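Local coordinates for protein flavin-dependent monooxygenase, oxygenase subunit HsaA (Rhodococcus sp., PDB 2RFQ) that catalyses the FMNH2-dependent ortho-hydroxylation of the phenolic secosteroid 3-HSA to the catechol 3,4-DHSA during bacterial cholesterol breakdown, at residues Y133-N136 and G137-W141; R206-S209 and F210-S214; E312-P315 and F316-L320. All blocks are in the same frame, centred on the assembly; numbering follows the deposited sequence.

Interaction 1: Y133-N136 and G137-W141; sequences YTVN and GAWAW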
ATOM      1  N   TYR A 133      -2.157  50.501   3.149  1.00 10.78           N
ATOM      2  CA  TYR A 133      -1.175  49.771   2.330  1.00 11.22           C
ATOM      3  C   TYR A 133      -1.392  49.990   0.852  1.00 11.15           C
ATOM      4  O   TYR A 133      -2.534  50.164   0.391  1.00 11.50           O
ATOM      5  CB  TYR A 133      -1.244  48.249   2.606  1.00 11.88           C
ATOM      6  CG  TYR A 133      -1.230  47.915   4.072  1.00 12.95           C
ATOM      7  CD1 TYR A 133      -0.037  47.589   4.723  1.00 13.04           C
ATOM      8  CD2 TYR A 133      -2.410  47.981   4.828  1.00 12.44           C
ATOM      9  CE1 TYR A 133      -0.020  47.320   6.086  1.00 15.51           C
ATOM     10  CE2 TYR A 133      -2.400  47.719   6.171  1.00 12.45           C
ATOM     11  CZ  TYR A 133      -1.220  47.387   6.794  1.00 13.60           C
ATOM     12  OH  TYR A 133      -1.220  47.123   8.134  1.00 17.97           O
ATOM     13  N   THR A 134      -0.291  49.986   0.103  1.00 10.96           N
ATOM     14  CA  THR A 134      -0.361  49.893  -1.353  1.00 11.08           C
ATOM     15  C   THR A 134      -0.084  48.441  -1.706  1.00 11.71           C
ATOM     16  O   THR A 134       0.968  47.887  -1.374  1.00 11.59           O
ATOM     17  CB  THR A 134       0.665  50.811  -2.063  1.00 11.97           C
ATOM     18  OG1 THR A 134       0.477  52.163  -1.632  1.00 13.24           O
ATOM     19  CG2 THR A 134       0.485  50.756  -3.577  1.00 12.17           C
ATOM     20  N   VAL A 135      -1.049  47.832  -2.375  1.00 10.81           N
ATOM     21  CA  VAL A 135      -0.990  46.415  -2.641  1.00 10.62           C
ATOM     22  C   VAL A 135      -0.783  46.174  -4.128  1.00 10.82           C
ATOM     23  O   VAL A 135      -1.367  46.860  -4.973  1.00 10.74           O
ATOM     24  CB  VAL A 135      -2.259  45.689  -2.125  1.00  9.90           C
ATOM     25  CG1 VAL A 135      -2.170  44.183  -2.391  1.00 10.90           C
ATOM     26  CG2 VAL A 135      -2.436  45.947  -0.620  1.00 11.09           C
ATOM     27  N   ASN A 136       0.086  45.206  -4.420  1.00 11.53           N
ATOM     28  CA  ASN A 136       0.378  44.747  -5.780  1.00 11.59           C
ATOM     29  C   ASN A 136       0.442  43.238  -5.770  1.00 12.06           C
ATOM     30  O   ASN A 136       1.068  42.630  -4.889  1.00 12.15           O
ATOM     31  CB  ASN A 136       1.704  45.322  -6.301  1.00 11.90           C
ATOM     32  CG  ASN A 136       1.573  46.767  -6.735  1.00 11.60           C
ATOM     33  OD1 ASN A 136       1.065  47.061  -7.821  1.00 12.65           O
ATOM     34  ND2 ASN A 136       2.034  47.682  -5.889  1.00 10.26           N
ATOM     35  N   GLY A 137      -0.227  42.617  -6.733  1.00 12.60           N
ATOM     36  CA  GLY A 137      -0.131  41.169  -6.837  1.00 12.33           C
ATOM     37  C   GLY A 137      -0.894  40.581  -7.997  1.00 12.75           C
ATOM     38  O   GLY A 137      -1.637  41.274  -8.678  1.00 12.93           O
ATOM     39  N   ALA A 138      -0.680  39.292  -8.205  1.00 12.00           N
ATOM     40  CA  ALA A 138      -1.442  38.511  -9.167  1.00 11.60           C
ATOM     41  C   ALA A 138      -1.730  37.156  -8.520  1.00 11.91           C
ATOM     42  O   ALA A 138      -0.954  36.189  -8.632  1.00 12.49           O
ATOM     43  CB  ALA A 138      -0.661  38.376 -10.497  1.00 11.69           C
ATOM     44  N   TRP A 139      -2.865  37.101  -7.837  1.00 11.42           N
ATOM     45  CA  TRP A 139      -3.212  35.970  -6.993  1.00 11.16           C
ATOM     46  C   TRP A 139      -4.013  34.925  -7.777  1.00 11.64           C
ATOM     47  O   TRP A 139      -5.198  35.120  -8.058  1.00 11.55           O
ATOM     48  CB  TRP A 139      -4.033  36.448  -5.794  1.00 10.68           C
ATOM     49  CG  TRP A 139      -3.248  36.920  -4.617  1.00 10.90           C
ATOM     50  CD1 TRP A 139      -2.760  36.153  -3.603  1.00 10.62           C
ATOM     51  CD2 TRP A 139      -2.888  38.274  -4.312  1.00 10.91           C
ATOM     52  NE1 TRP A 139      -2.119  36.948  -2.667  1.00 10.09           N
ATOM     53  CE2 TRP A 139      -2.168  38.252  -3.091  1.00  9.82           C
ATOM     54  CE3 TRP A 139      -3.091  39.501  -4.957  1.00 11.56           C
ATOM     55  CZ2 TRP A 139      -1.678  39.416  -2.485  1.00 11.78           C
ATOM     56  CZ3 TRP A 139      -2.590  40.672  -4.357  1.00 11.83           C
ATOM     57  CH2 TRP A 139      -1.894  40.609  -3.132  1.00 13.20           C
ATOM     58  N   ALA A 140      -3.342  33.825  -8.116  1.00 11.98           N
ATOM     59  CA  ALA A 140      -3.957  32.697  -8.848  1.00 11.49           C
ATOM     60  C   ALA A 140      -4.829  31.831  -7.950  1.00 11.55           C
ATOM     61  O   ALA A 140      -4.848  31.987  -6.722  1.00 11.57           O
ATOM     62  CB  ALA A 140      -2.867  31.830  -9.490  1.00 12.32           C
ATOM     63  N   TRP A 141      -5.558  30.923  -8.591  1.00 11.76           N
ATOM     64  CA  TRP A 141      -6.327  29.893  -7.906  1.00 12.43           C
ATOM     65  C   TRP A 141      -7.438  30.448  -7.001  1.00 11.34           C
ATOM     66  O   TRP A 141      -7.709  29.874  -5.930  1.00 10.97           O
ATOM     67  CB  TRP A 141      -5.411  28.910  -7.126  1.00 14.57           C
ATOM     68  CG  TRP A 141      -4.230  28.349  -7.914  1.00 20.31           C
ATOM     69  CD1 TRP A 141      -3.070  29.007  -8.212  1.00 23.97           C
ATOM     70  CD2 TRP A 141      -4.084  27.028  -8.457  1.00 23.72           C
ATOM     71  NE1 TRP A 141      -2.218  28.188  -8.924  1.00 25.89           N
ATOM     72  CE2 TRP A 141      -2.822  26.969  -9.090  1.00 25.34           C
ATOM     73  CE3 TRP A 141      -4.895  25.885  -8.461  1.00 23.95           C
ATOM     74  CZ2 TRP A 141      -2.347  25.807  -9.729  1.00 24.30           C
ATOM     75  CZ3 TRP A 141      -4.428  24.732  -9.087  1.00 21.82           C
ATOM     76  CH2 TRP A 141      -3.160  24.703  -9.721  1.00 22.88           C
TER
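Val135 and Trp139 meet along the inner side of strand 132-142, where CG1 of Val135 sits 3.7 Å from CH2 of Trp139, near the plane of the indole and at its edge. The two side chains cross at about a right angle. Trp139 CG stands anti to the carbonyl carbon (chi1 -86°), and the six-membered ring comes back along the strand past Gly137 to the valine. Glycine suits the position between them, since a beta carbon there would lie only about 2.3 Å from Trp139 CZ3. The buried indole NE1 is satisfied by Gly154 O on strand 150-159, and Val197 packs against both Val135 and Trp139. Replacing Trp139 with an alanine is likely to open a gap beside Val135 CG1 and to leave Gly154 O without its indole donor. The other side is looser: Asn136 is exposed and its CB points away from the following residues, though its backbone O lies 4.0 Å from Trp139 CH2, oblique to the ring. Its OD1 accepts from the backbone of Asp199. An amide fits this solvent-facing place. The strand belongs to the beta hairpin 124-129/132-142 of the acyl-CoA dehydrogenase-like fold and leads into Trp141, which by similarity belongs to the FMN site.

Interaction 2: R206-S209 and F210-S214; sequences RVLS and FKAMS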
ATOM      1  N   ARG A 206      -9.229  47.271   6.707  1.00  8.67           N
ATOM      2  CA  ARG A 206      -9.514  46.166   5.786  1.00  8.98           C
ATOM      3  C   ARG A 206      -8.349  45.167   5.679  1.00  9.21           C
ATOM      4  O   ARG A 206      -8.269  44.382   4.729  1.00  9.03           O
ATOM      5  CB  ARG A 206      -9.862  46.728   4.407  1.00  8.58           C
ATOM      6  CG  ARG A 206     -11.214  47.426   4.364  1.00  9.29           C
ATOM      7  CD  ARG A 206     -11.580  47.687   2.913  1.00 10.30           C
ATOM      8  NE  ARG A 206     -12.715  48.602   2.792  1.00 11.12           N
ATOM      9  CZ  ARG A 206     -12.951  49.324   1.701  1.00 13.21           C
ATOM     10  NH1 ARG A 206     -12.130  49.243   0.652  1.00 13.23           N
ATOM     11  NH2 ARG A 206     -14.004  50.136   1.650  1.00 14.70           N
ATOM     12  N   VAL A 207      -7.466  45.167   6.676  1.00  9.51           N
ATOM     13  CA  VAL A 207      -6.333  44.236   6.677  1.00  9.74           C
ATOM     14  C   VAL A 207      -6.268  43.493   8.008  1.00 10.79           C
ATOM     15  O   VAL A 207      -6.385  44.104   9.069  1.00 11.89           O
ATOM     16  CB  VAL A 207      -5.005  44.988   6.397  1.00 10.71           C
ATOM     17  CG1 VAL A 207      -3.816  44.022   6.433  1.00 10.44           C
ATOM     18  CG2 VAL A 207      -5.095  45.678   5.055  1.00 10.42           C
ATOM     19  N   LEU A 208      -6.112  42.167   7.949  1.00 10.08           N
ATOM     20  CA  LEU A 208      -6.125  41.363   9.173  1.00  9.95           C
ATOM     21  C   LEU A 208      -4.939  40.417   9.232  1.00  9.54           C
ATOM     22  O   LEU A 208      -4.739  39.617   8.323  1.00  9.06           O
ATOM     23  CB  LEU A 208      -7.412  40.541   9.259  1.00 10.03           C
ATOM     24  CG  LEU A 208      -7.558  39.612  10.478  1.00 10.18           C
ATOM     25  CD1 LEU A 208      -7.562  40.368  11.798  1.00 10.74           C
ATOM     26  CD2 LEU A 208      -8.843  38.799  10.354  1.00  9.73           C
ATOM     27  N   SER A 209      -4.169  40.502  10.317  1.00  9.04           N
ATOM     28  CA  SER A 209      -3.008  39.645  10.480  1.00  9.44           C
ATOM     29  C   SER A 209      -3.416  38.238  10.943  1.00 10.03           C
ATOM     30  O   SER A 209      -4.239  38.093  11.832  1.00 10.35           O
ATOM     31  CB  SER A 209      -2.071  40.256  11.529  1.00  9.53           C
ATOM     32  OG  SER A 209      -1.062  39.313  11.853  1.00 10.68           O
ATOM     33  N   PHE A 210      -2.841  37.205  10.344  1.00 11.02           N
ATOM     34  CA  PHE A 210      -3.063  35.855  10.857  1.00 11.93           C
ATOM     35  C   PHE A 210      -2.552  35.668  12.298  1.00 12.64           C
ATOM     36  O   PHE A 210      -3.121  34.875  13.058  1.00 13.23           O
ATOM     37  CB  PHE A 210      -2.456  34.824   9.927  1.00 11.50           C
ATOM     38  CG  PHE A 210      -3.217  34.663   8.653  1.00 12.71           C
ATOM     39  CD1 PHE A 210      -4.388  33.899   8.614  1.00 12.14           C
ATOM     40  CD2 PHE A 210      -2.793  35.314   7.504  1.00 14.29           C
ATOM     41  CE1 PHE A 210      -5.103  33.746   7.417  1.00 12.30           C
ATOM     42  CE2 PHE A 210      -3.505  35.174   6.303  1.00 12.59           C
ATOM     43  CZ  PHE A 210      -4.657  34.386   6.269  1.00 12.05           C
ATOM     44  N   LYS A 211      -1.501  36.399  12.682  1.00 12.69           N
ATOM     45  CA  LYS A 211      -1.015  36.360  14.073  1.00 13.77           C
ATOM     46  C   LYS A 211      -2.058  36.891  15.056  1.00 13.73           C
ATOM     47  O   LYS A 211      -2.231  36.329  16.139  1.00 14.46           O
ATOM     48  CB  LYS A 211       0.318  37.126  14.213  1.00 14.14           C
ATOM     49  CG  LYS A 211       1.058  36.884  15.535  1.00 18.30           C
ATOM     50  CD  LYS A 211       1.370  35.388  15.722  1.00 24.57           C
ATOM     51  CE  LYS A 211       2.350  35.137  16.868  1.00 25.65           C
ATOM     52  NZ  LYS A 211       2.370  33.682  17.244  1.00 27.58           N
ATOM     53  N   ALA A 212      -2.750  37.970  14.682  1.00 13.74           N
ATOM     54  CA  ALA A 212      -3.830  38.540  15.507  1.00 13.77           C
ATOM     55  C   ALA A 212      -4.940  37.520  15.671  1.00 14.72           C
ATOM     56  O   ALA A 212      -5.539  37.398  16.740  1.00 14.72           O
ATOM     57  CB  ALA A 212      -4.383  39.801  14.878  1.00 14.19           C
HETATM   58  N   MSE A 213      -5.225  36.794  14.597  1.00 14.67           N
HETATM   59  CA  MSE A 213      -6.226  35.748  14.668  1.00 15.96           C
HETATM   60  C   MSE A 213      -5.816  34.681  15.672  1.00 16.41           C
HETATM   61  O   MSE A 213      -6.600  34.330  16.568  1.00 16.24           O
HETATM   62  CB  MSE A 213      -6.468  35.143  13.288  1.00 15.73           C
HETATM   63  CG  MSE A 213      -7.242  36.074  12.394  1.00 16.16           C
HETATM   64 SE   MSE A 213      -7.193  35.482  10.524  1.00 19.07          SE
HETATM   65  CE  MSE A 213      -7.706  33.571  10.772  1.00 14.27           C
ATOM     66  N   SER A 214      -4.583  34.197  15.549  1.00 16.85           N
ATOM     67  CA  SER A 214      -4.078  33.126  16.410  0.50 17.73           C
ATOM     68  C   SER A 214      -3.960  33.577  17.866  1.00 17.67           C
ATOM     69  O   SER A 214      -4.077  32.773  18.790  1.00 18.15           O
ATOM     70  CB  SER A 214      -2.738  32.613  15.887  0.50 17.74           C
ATOM     71  OG  SER A 214      -2.863  32.197  14.544  0.50 19.98           O
TER
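Ser209 closes the short strand 207-209 and serves as N-cap of helix 210-214, so it meets the first turn through both its hydroxyl and its carbonyl. The hydroxyl OG, held anti to the backbone N (chi1 170°), lies 3.1 Å from Lys211 N and accepts a weak, bent bond from it. The same OG is hydrogen-bonded to Asp165 OD1, so the capping oxygen is tied to a carboxylate as well as to the helix. Serine suits the place because its short side chain can fold back to an amide at the start of the helix, which has no carbonyl of a preceding turn to pair with.

The carbonyl of Ser209 is gripped more firmly. Met213 N donates to Ser209 O at 3.2 Å with an angle of 156°, the donor tilted 21° from the carbonyl plane. One residue on, Ser214 N donates to Phe210 O at 3.0 Å, continuing the helical pattern. Phe210 is itself joined by a backbone hydrogen bond to Phe166 on strand 162-172.

Beside these polar links runs an apolar one. Leu208 CD2 lies 3.7 Å from SE of Met213, which is present as selenomethionine, and the two side chains cross at about a right angle. Both are buried, with Leu98 and His95 packing against each, which suits a branched leucine end and the long unbranched chain of a methionine, both apolar. Ala212 turns its small CB toward the strand, 3.5 Å from Ser209 O, where a methyl fits closely.

The chemistry implies a helix start held mainly by its backbone, with the serine hydroxyl adding a weaker cap; the neighbouring carboxylate would probably polarise that hydroxyl and strengthen it as an acceptor.

Interaction 3: E312-P315 and F316-L320; sequences EEVP and FELRL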
ATOM      1  N   GLU A 312     -13.164  26.734  27.210  1.00  9.73           N
ATOM      2  CA  GLU A 312     -11.782  26.270  27.290  1.00 10.59           C
ATOM      3  C   GLU A 312     -11.003  26.613  26.043  1.00 11.09           C
ATOM      4  O   GLU A 312     -11.590  26.840  24.985  1.00 11.81           O
ATOM      5  CB  GLU A 312     -11.749  24.751  27.456  1.00 10.49           C
ATOM      6  CG  GLU A 312     -12.355  24.304  28.768  1.00 13.02           C
ATOM      7  CD  GLU A 312     -12.287  22.818  28.974  1.00 16.62           C
ATOM      8  OE1 GLU A 312     -11.296  22.188  28.542  1.00 20.14           O
ATOM      9  OE2 GLU A 312     -13.231  22.276  29.580  1.00 19.93           O
ATOM     10  N   GLU A 313      -9.680  26.647  26.188  0.50 11.40           N
ATOM     11  CA  GLU A 313      -8.784  26.748  25.038  0.50 11.59           C
ATOM     12  C   GLU A 313      -8.762  25.423  24.269  0.50 11.10           C
ATOM     13  O   GLU A 313      -9.052  24.366  24.821  0.50 11.42           O
ATOM     14  CB  GLU A 313      -7.364  27.157  25.478  0.50 12.62           C
ATOM     15  CG  GLU A 313      -6.508  26.063  26.142  0.50 15.11           C
ATOM     16  CD  GLU A 313      -5.017  26.160  25.792  0.50 19.46           C
ATOM     17  OE1 GLU A 313      -4.366  25.092  25.672  0.50 20.73           O
ATOM     18  OE2 GLU A 313      -4.490  27.293  25.631  0.50 20.08           O
ATOM     19  N   VAL A 314      -8.411  25.491  22.991  1.00 10.60           N
ATOM     20  CA  VAL A 314      -8.168  24.289  22.201  1.00 10.29           C
ATOM     21  C   VAL A 314      -6.690  23.954  22.402  1.00 10.22           C
ATOM     22  O   VAL A 314      -5.832  24.787  22.097  1.00 10.55           O
ATOM     23  CB  VAL A 314      -8.421  24.525  20.685  1.00 10.48           C
ATOM     24  CG1 VAL A 314      -7.991  23.300  19.896  1.00 10.24           C
ATOM     25  CG2 VAL A 314      -9.904  24.852  20.410  1.00  9.59           C
ATOM     26  N   PRO A 315      -6.391  22.773  22.971  1.00 10.48           N
ATOM     27  CA  PRO A 315      -4.966  22.524  23.195  1.00 10.91           C
ATOM     28  C   PRO A 315      -4.210  22.271  21.917  1.00 10.00           C
ATOM     29  O   PRO A 315      -4.770  21.742  20.949  1.00 10.34           O
ATOM     30  CB  PRO A 315      -4.942  21.285  24.102  1.00 11.56           C
ATOM     31  CG  PRO A 315      -6.235  20.636  23.935  1.00 12.94           C
ATOM     32  CD  PRO A 315      -7.240  21.690  23.491  1.00 11.19           C
ATOM     33  N   PHE A 316      -2.926  22.623  21.937  1.00  9.50           N
ATOM     34  CA  PHE A 316      -2.087  22.444  20.780  1.00  9.35           C
ATOM     35  C   PHE A 316      -2.047  21.002  20.290  1.00  8.69           C
ATOM     36  O   PHE A 316      -2.049  20.776  19.064  1.00  7.41           O
ATOM     37  CB  PHE A 316      -0.684  22.971  21.054  1.00  9.67           C
ATOM     38  CG  PHE A 316       0.110  23.222  19.809  1.00 10.60           C
ATOM     39  CD1 PHE A 316      -0.306  24.183  18.881  1.00 14.09           C
ATOM     40  CD2 PHE A 316       1.266  22.489  19.548  1.00 12.86           C
ATOM     41  CE1 PHE A 316       0.426  24.411  17.718  1.00 14.92           C
ATOM     42  CE2 PHE A 316       2.004  22.720  18.398  1.00 13.01           C
ATOM     43  CZ  PHE A 316       1.581  23.678  17.478  1.00 11.56           C
ATOM     44  N   GLU A 317      -2.039  20.029  21.217  1.00  8.38           N
ATOM     45  CA  GLU A 317      -2.006  18.619  20.811  1.00  9.17           C
ATOM     46  C   GLU A 317      -3.196  18.272  19.924  1.00  8.44           C
ATOM     47  O   GLU A 317      -3.052  17.498  18.963  1.00  7.61           O
ATOM     48  CB  GLU A 317      -1.888  17.643  22.001  1.00  9.54           C
ATOM     49  CG  GLU A 317      -3.136  17.497  22.907  1.00 14.56           C
ATOM     50  CD  GLU A 317      -4.218  16.478  22.421  1.00 20.19           C
ATOM     51  OE1 GLU A 317      -5.391  16.670  22.832  1.00 23.40           O
ATOM     52  OE2 GLU A 317      -3.925  15.500  21.671  1.00 22.82           O
ATOM     53  N   LEU A 318      -4.369  18.854  20.222  1.00  7.07           N
ATOM     54  CA  LEU A 318      -5.549  18.610  19.395  1.00  7.21           C
ATOM     55  C   LEU A 318      -5.430  19.265  18.013  1.00  6.75           C
ATOM     56  O   LEU A 318      -5.804  18.662  17.000  1.00  7.18           O
ATOM     57  CB  LEU A 318      -6.807  19.080  20.134  1.00  6.98           C
ATOM     58  CG  LEU A 318      -8.144  18.982  19.398  1.00  6.74           C
ATOM     59  CD1 LEU A 318      -8.413  17.602  18.808  1.00  6.56           C
ATOM     60  CD2 LEU A 318      -9.289  19.412  20.350  1.00  6.78           C
ATOM     61  N   ARG A 319      -4.902  20.487  17.977  1.00  6.50           N
ATOM     62  CA  ARG A 319      -4.671  21.161  16.696  1.00  6.34           C
ATOM     63  C   ARG A 319      -3.720  20.327  15.834  1.00  6.15           C
ATOM     64  O   ARG A 319      -3.901  20.239  14.618  1.00  6.59           O
ATOM     65  CB  ARG A 319      -4.117  22.570  16.925  1.00  6.87           C
ATOM     66  CG  ARG A 319      -5.229  23.537  17.366  1.00  7.42           C
ATOM     67  CD  ARG A 319      -4.659  24.786  17.996  1.00  9.30           C
ATOM     68  NE  ARG A 319      -3.827  25.534  17.070  1.00  9.01           N
ATOM     69  CZ  ARG A 319      -3.059  26.569  17.414  1.00 10.34           C
ATOM     70  NH1 ARG A 319      -3.020  26.996  18.685  1.00 10.32           N
ATOM     71  NH2 ARG A 319      -2.319  27.195  16.488  1.00 11.59           N
ATOM     72  N   LEU A 320      -2.727  19.695  16.474  1.00  6.32           N
ATOM     73  CA  LEU A 320      -1.799  18.822  15.736  1.00  5.85           C
ATOM     74  C   LEU A 320      -2.494  17.568  15.212  1.00  6.38           C
ATOM     75  O   LEU A 320      -2.299  17.167  14.038  1.00  6.83           O
ATOM     76  CB  LEU A 320      -0.601  18.417  16.620  1.00  5.03           C
ATOM     77  CG  LEU A 320       0.373  19.556  16.924  1.00  5.24           C
ATOM     78  CD1 LEU A 320       1.316  19.156  18.078  1.00  8.54           C
ATOM     79  CD2 LEU A 320       1.180  19.943  15.690  1.00  8.01           C
TER
HETATM   80  O   HOH W   1      -1.764  23.461  24.422  1.00 22.52           O
HETATM   81  O   HOH W   2      -3.437  25.729  21.156  1.00 27.27           O
HETATM   82  O   HOH W   3      -5.389  27.061  20.840  1.00 34.17           O
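Pro315 and Arg319 are joined by a fairly straight backbone hydrogen bond: Arg319 N donates to Pro315 O at 3.2 Å, with an N-H...O angle of 162° and in the carbonyl plane. Leu318 N adds a weak bond to the same oxygen. Proline suits the N-cap, since its missing N-H costs a helix nothing there and its ring restrains the backbone.

Among apolar contacts, Val314 CG1 lies 3.8 Å from Arg319 CG, and it also approaches Leu318 CD2. Pro315 CG rests 4.1 Å from Leu318 CB.

Flat groups meet edge to face: Phe316 CD1 lies 3.9 Å above the guanidinium plane, over its centre, while Arg319 CZ lies in the plane of the phenyl ring, at its edge. The bend of the arginine chain at chi3 (61°) brings the group back there.

Waters complete the polar side. Two of them donate to Val314 O and accept from Arg319 NH1, while a third accepts from Phe316 N at 2.9 Å and donates weakly to Glu313 OE1.

At the surface, this loop and the first turn of helix 316-344 follow helix 277-309: Pro315 and Leu318 pack on Leu307 of the latter, and Arg319 forms a salt bridge with the C-terminal carboxylate of Val394.

The three contacts follow one another along the chain, each a local one within a continuous stretch. Interactions 1 and 2 have centres about 17 Å apart and belong to the same mixed beta-sheet; they touch where Tyr133 CD2 packs 3.5 Å from Val207 CG2. Interaction 2 also marks the change from strand to helix at the end of the sheet. Interaction 3 lies in the helical C-terminal part, at the start of helix 316-344; its centre is about 19 Å from that of interaction 2 and 33 Å from that of interaction 1, and it touches neither. The first two thus belong to the strand layer, which carries residues that by similarity bind FMN, whereas interaction 3 starts a helix away from the annotated sites.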